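Local coordinates for designed helical repeat protein (Synthetic construct, PDB 5CWM), which is of unknown function but was designed de novo as a helical repeat protein, to explore the range of possible repeat-protein structures, at residues V181-E192 / A207-Q218. Sequence-based numbering, arbitrary orientation.
Sequences VELVKRVAELLE and AERVREEARELQ
Val184 and Val210 interlock as knobs into holes, each side chain fitting between four residues of the facing helix. Val184 sits among Val210, Glu213, Ala214 and Leu217. Its CG1, anti to the backbone N (chi1 179°), rests 3.6 Å from Ala214 CB, and its CG2 meets Leu217 CD2, the two side chains crossing at about a right angle. Val210 fits among Val184, Val187, Ala188 and Leu191. Its two methyls divide the work: CG1 lies 3.7 Å from Ala188 CB, while CG2 packs against Leu191 CD1. Leu191 CB also lies 3.8 Å from Ala207 CB. These residues belong to helices 174-198 and 201-226, the last antiparallel hairpin of a designed helical repeat protein. The segment axes approach to 8.7 Å and run 159° apart. The small side chains of Ala188, Ala207 and Ala214 are consistent with this close spacing. Helix 144-170 lies alongside, its Ala161 touching Val184 and its Leu165 touching Leu217. Toward the start of segment 181-192, Val181 CG2 packs 3.9 Å from Leu217 CB as the side chains slide past each other. A salt bridge joins Glu192 and Arg211. Arg211 NH1 donates to Glu192 OE2 at 3.0 Å, on the anti side of the carboxylate and out of its plane. The carboxylate and guanidinium planes are turned 43° apart. Arg211 CG lies beside Ala188 CB, at 4.1 Å. A leucine replacing Arg211 would probably leave the Glu192 carboxylate without this charged mate and freer to turn.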
loop_
_atom_site.group_PDB
_atom_site.type_symbol
_atom_site.label_atom_id
_atom_site.label_comp_id
_atom_site.label_asym_id
_atom_site.label_seq_id
_atom_site.Cartn_x
_atom_site.Cartn_y
_atom_site.Cartn_z
ATOM N N VAL A 181 12.687 -11.329 1.844
ATOM C CA VAL A 181 12.215 -12.660 2.213
ATOM C C VAL A 181 11.323 -12.566 3.448
ATOM O O VAL A 181 10.280 -13.225 3.529
ATOM C CB VAL A 181 13.386 -13.624 2.482
ATOM C CG1 VAL A 181 12.875 -14.955 3.017
ATOM C CG2 VAL A 181 14.195 -13.835 1.216
ATOM N N GLU A 182 11.732 -11.731 4.400
ATOM C CA GLU A 182 10.926 -11.469 5.588
ATOM C C GLU A 182 9.577 -10.871 5.198
ATOM O O GLU A 182 8.565 -11.092 5.866
ATOM C CB GLU A 182 11.664 -10.531 6.544
ATOM C CG GLU A 182 12.923 -11.128 7.152
ATOM C CD GLU A 182 12.625 -12.258 8.118
ATOM O OE1 GLU A 182 11.523 -12.263 8.708
ATOM O OE2 GLU A 182 13.491 -13.143 8.288
ATOM N N LEU A 183 9.572 -10.116 4.106
ATOM C CA LEU A 183 8.351 -9.527 3.580
ATOM C C LEU A 183 7.462 -10.617 2.986
ATOM O O LEU A 183 6.244 -10.622 3.188
ATOM C CB LEU A 183 8.688 -8.467 2.530
ATOM C CG LEU A 183 7.730 -7.299 2.292
ATOM C CD1 LEU A 183 8.426 -6.239 1.460
ATOM C CD2 LEU A 183 6.461 -7.761 1.602
ATOM N N VAL A 184 8.081 -11.541 2.255
ATOM C CA VAL A 184 7.354 -12.658 1.664
ATOM C C VAL A 184 6.690 -13.502 2.746
ATOM O O VAL A 184 5.510 -13.840 2.645
ATOM C CB VAL A 184 8.274 -13.563 0.815
ATOM C CG1 VAL A 184 7.485 -14.724 0.234
ATOM C CG2 VAL A 184 8.929 -12.765 -0.296
ATOM N N LYS A 185 7.446 -13.830 3.791
ATOM C CA LYS A 185 6.898 -14.635 4.876
ATOM C C LYS A 185 5.903 -13.821 5.698
ATOM O O LYS A 185 5.034 -14.386 6.359
ATOM C CB LYS A 185 8.015 -15.187 5.768
ATOM C CG LYS A 185 8.737 -14.150 6.603
ATOM C CD LYS A 185 9.954 -14.752 7.287
ATOM C CE LYS A 185 10.945 -15.294 6.268
ATOM N NZ LYS A 185 12.142 -15.898 6.918
ATOM N N ARG A 186 6.028 -12.496 5.652
ATOM C CA ARG A 186 5.023 -11.622 6.249
ATOM C C ARG A 186 3.688 -11.796 5.532
ATOM O O ARG A 186 2.651 -12.018 6.166
ATOM C CB ARG A 186 5.460 -10.157 6.191
ATOM C CG ARG A 186 6.165 -9.648 7.436
ATOM C CD ARG A 186 6.541 -8.183 7.269
ATOM N NE ARG A 186 5.395 -7.375 6.859
ATOM C CZ ARG A 186 5.462 -6.085 6.544
ATOM N NH1 ARG A 186 6.624 -5.449 6.591
ATOM N NH2 ARG A 186 4.367 -5.429 6.182
ATOM N N VAL A 187 3.726 -11.692 4.205
ATOM C CA VAL A 187 2.536 -11.903 3.384
ATOM C C VAL A 187 1.963 -13.297 3.629
ATOM O O VAL A 187 0.745 -13.476 3.720
ATOM C CB VAL A 187 2.844 -11.729 1.883
ATOM C CG1 VAL A 187 1.595 -11.976 1.049
ATOM C CG2 VAL A 187 3.401 -10.341 1.612
ATOM N N ALA A 188 2.858 -14.273 3.744
ATOM C CA ALA A 188 2.472 -15.644 4.051
ATOM C C ALA A 188 1.685 -15.706 5.354
ATOM O O ALA A 188 0.619 -16.313 5.411
ATOM C CB ALA A 188 3.699 -16.539 4.129
ATOM N N GLU A 189 2.214 -15.065 6.393
ATOM C CA GLU A 189 1.550 -15.024 7.693
ATOM C C GLU A 189 0.188 -14.344 7.605
ATOM O O GLU A 189 -0.769 -14.772 8.253
ATOM C CB GLU A 189 2.427 -14.305 8.721
ATOM C CG GLU A 189 3.679 -15.067 9.115
ATOM C CD GLU A 189 4.595 -14.255 10.009
ATOM O OE1 GLU A 189 4.141 -13.224 10.547
ATOM O OE2 GLU A 189 5.771 -14.644 10.167
ATOM N N LEU A 190 0.106 -13.284 6.804
ATOM C CA LEU A 190 -1.157 -12.581 6.600
ATOM C C LEU A 190 -2.206 -13.502 5.985
ATOM O O LEU A 190 -3.312 -13.643 6.515
ATOM C CB LEU A 190 -0.955 -11.354 5.710
ATOM C CG LEU A 190 -2.232 -10.611 5.307
ATOM C CD1 LEU A 190 -2.977 -10.103 6.535
ATOM C CD2 LEU A 190 -1.913 -9.467 4.357
ATOM N N LEU A 191 -1.849 -14.132 4.869
ATOM C CA LEU A 191 -2.751 -15.054 4.186
ATOM C C LEU A 191 -3.133 -16.229 5.082
ATOM O O LEU A 191 -4.241 -16.756 4.988
ATOM C CB LEU A 191 -2.116 -15.563 2.890
ATOM C CG LEU A 191 -1.864 -14.513 1.808
ATOM C CD1 LEU A 191 -1.210 -15.144 0.592
ATOM C CD2 LEU A 191 -3.161 -13.818 1.423
ATOM N N GLU A 192 -2.210 -16.634 5.949
ATOM C CA GLU A 192 -2.474 -17.698 6.912
ATOM C C GLU A 192 -3.509 -17.255 7.939
ATOM O O GLU A 192 -4.396 -18.023 8.305
ATOM C CB GLU A 192 -1.185 -18.126 7.616
ATOM C CG GLU A 192 -0.257 -18.971 6.761
ATOM C CD GLU A 192 1.112 -19.154 7.388
ATOM O OE1 GLU A 192 1.279 -18.787 8.571
ATOM O OE2 GLU A 192 2.022 -19.660 6.698
ATOM N N ALA A 207 -1.584 -18.804 0.277
ATOM C CA ALA A 207 -0.616 -18.942 1.360
ATOM C C ALA A 207 0.398 -20.037 1.050
ATOM O O ALA A 207 1.584 -19.893 1.344
ATOM C CB ALA A 207 -1.322 -19.232 2.674
ATOM N N GLU A 208 -0.074 -21.130 0.456
ATOM C CA GLU A 208 0.810 -22.222 0.060
ATOM C C GLU A 208 1.811 -21.755 -0.995
ATOM O O GLU A 208 3.015 -22.013 -0.882
ATOM C CB GLU A 208 0.001 -23.411 -0.467
ATOM C CG GLU A 208 -0.883 -24.072 0.579
ATOM C CD GLU A 208 -1.702 -25.218 0.017
ATOM O OE1 GLU A 208 -1.502 -25.572 -1.164
ATOM O OE2 GLU A 208 -2.546 -25.764 0.758
ATOM N N ARG A 209 1.303 -21.064 -2.014
ATOM C CA ARG A 209 2.156 -20.526 -3.072
ATOM C C ARG A 209 3.231 -19.604 -2.501
ATOM O O ARG A 209 4.419 -19.751 -2.802
ATOM C CB ARG A 209 1.327 -19.765 -4.111
ATOM C CG ARG A 209 0.207 -20.568 -4.753
ATOM C CD ARG A 209 -0.345 -19.842 -5.973
ATOM N NE ARG A 209 -1.643 -20.363 -6.394
ATOM C CZ ARG A 209 -2.803 -19.764 -6.143
ATOM N NH1 ARG A 209 -2.828 -18.619 -5.477
ATOM N NH2 ARG A 209 -3.938 -20.307 -6.562
ATOM N N VAL A 210 2.802 -18.656 -1.670
ATOM C CA VAL A 210 3.718 -17.698 -1.059
ATOM C C VAL A 210 4.763 -18.404 -0.193
ATOM O O VAL A 210 5.941 -18.043 -0.214
ATOM C CB VAL A 210 2.957 -16.657 -0.213
ATOM C CG1 VAL A 210 3.927 -15.768 0.548
ATOM C CG2 VAL A 210 2.056 -15.813 -1.101
ATOM N N ARG A 211 4.334 -19.418 0.554
ATOM C CA ARG A 211 5.254 -20.188 1.387
ATOM C C ARG A 211 6.295 -20.911 0.540
ATOM O O ARG A 211 7.467 -20.978 0.914
ATOM C CB ARG A 211 4.496 -21.192 2.258
ATOM C CG ARG A 211 3.856 -20.580 3.494
ATOM C CD ARG A 211 3.465 -21.649 4.502
ATOM N NE ARG A 211 2.494 -22.594 3.959
ATOM C CZ ARG A 211 1.176 -22.462 4.076
ATOM N NH1 ARG A 211 0.667 -21.422 4.721
ATOM N NH2 ARG A 211 0.367 -23.372 3.552
ATOM N N GLU A 212 5.868 -21.451 -0.599
ATOM C CA GLU A 212 6.802 -22.073 -1.533
ATOM C C GLU A 212 7.812 -21.043 -2.039
ATOM O O GLU A 212 9.022 -21.306 -2.093
ATOM C CB GLU A 212 6.051 -22.706 -2.707
ATOM C CG GLU A 212 6.949 -23.342 -3.758
ATOM C CD GLU A 212 7.636 -24.601 -3.263
ATOM O OE1 GLU A 212 7.170 -25.185 -2.261
ATOM O OE2 GLU A 212 8.643 -25.011 -3.878
ATOM N N GLU A 213 7.302 -19.866 -2.395
ATOM C CA GLU A 213 8.145 -18.775 -2.872
ATOM C C GLU A 213 9.209 -18.397 -1.849
ATOM O O GLU A 213 10.373 -18.219 -2.196
ATOM C CB GLU A 213 7.301 -17.546 -3.213
ATOM C CG GLU A 213 8.127 -16.362 -3.686
ATOM C CD GLU A 213 7.302 -15.109 -3.885
ATOM O OE1 GLU A 213 6.136 -15.084 -3.440
ATOM O OE2 GLU A 213 7.823 -14.147 -4.488
ATOM N N ALA A 214 8.805 -18.273 -0.589
ATOM C CA ALA A 214 9.739 -17.947 0.485
ATOM C C ALA A 214 10.737 -19.080 0.688
ATOM O O ALA A 214 11.905 -18.847 1.007
ATOM C CB ALA A 214 8.990 -17.661 1.775
ATOM N N ARG A 215 10.263 -20.307 0.499
ATOM C CA ARG A 215 11.105 -21.490 0.623
ATOM C C ARG A 215 12.224 -21.464 -0.412
ATOM O O ARG A 215 13.357 -21.846 -0.122
ATOM C CB ARG A 215 10.266 -22.759 0.468
ATOM C CG ARG A 215 11.015 -24.054 0.734
ATOM C CD ARG A 215 10.109 -25.247 0.480
ATOM N NE ARG A 215 8.807 -25.074 1.118
ATOM C CZ ARG A 215 7.785 -25.911 0.973
ATOM N NH1 ARG A 215 7.910 -26.987 0.209
ATOM N NH2 ARG A 215 6.637 -25.672 1.591
ATOM N N GLU A 216 11.900 -21.007 -1.618
ATOM C CA GLU A 216 12.905 -20.881 -2.672
ATOM C C GLU A 216 13.838 -19.690 -2.434
ATOM O O GLU A 216 15.067 -19.804 -2.540
ATOM C CB GLU A 216 12.228 -20.744 -4.036
ATOM C CG GLU A 216 11.302 -21.896 -4.392
ATOM C CD GLU A 216 10.528 -21.646 -5.672
ATOM O OE1 GLU A 216 10.694 -20.558 -6.263
ATOM O OE2 GLU A 216 9.752 -22.534 -6.084
ATOM N N LEU A 217 13.239 -18.551 -2.105
ATOM C CA LEU A 217 13.965 -17.298 -1.934
ATOM C C LEU A 217 14.944 -17.357 -0.768
ATOM O O LEU A 217 15.971 -16.679 -0.780
ATOM C CB LEU A 217 12.983 -16.139 -1.732
ATOM C CG LEU A 217 12.567 -15.348 -2.977
ATOM C CD1 LEU A 217 12.082 -16.263 -4.089
ATOM C CD2 LEU A 217 11.501 -14.319 -2.625
ATOM N N GLN A 218 14.622 -18.165 0.238
ATOM C CA GLN A 218 15.535 -18.381 1.352
ATOM C C GLN A 218 16.814 -19.045 0.853
ATOM O O GLN A 218 17.923 -18.655 1.227
ATOM C CB GLN A 218 14.876 -19.237 2.436
ATOM C CG GLN A 218 15.792 -19.578 3.603
ATOM C CD GLN A 218 16.219 -18.354 4.391
ATOM O OE1 GLN A 218 15.509 -17.350 4.438
ATOM N NE2 GLN A 218 17.389 -18.433 5.015
#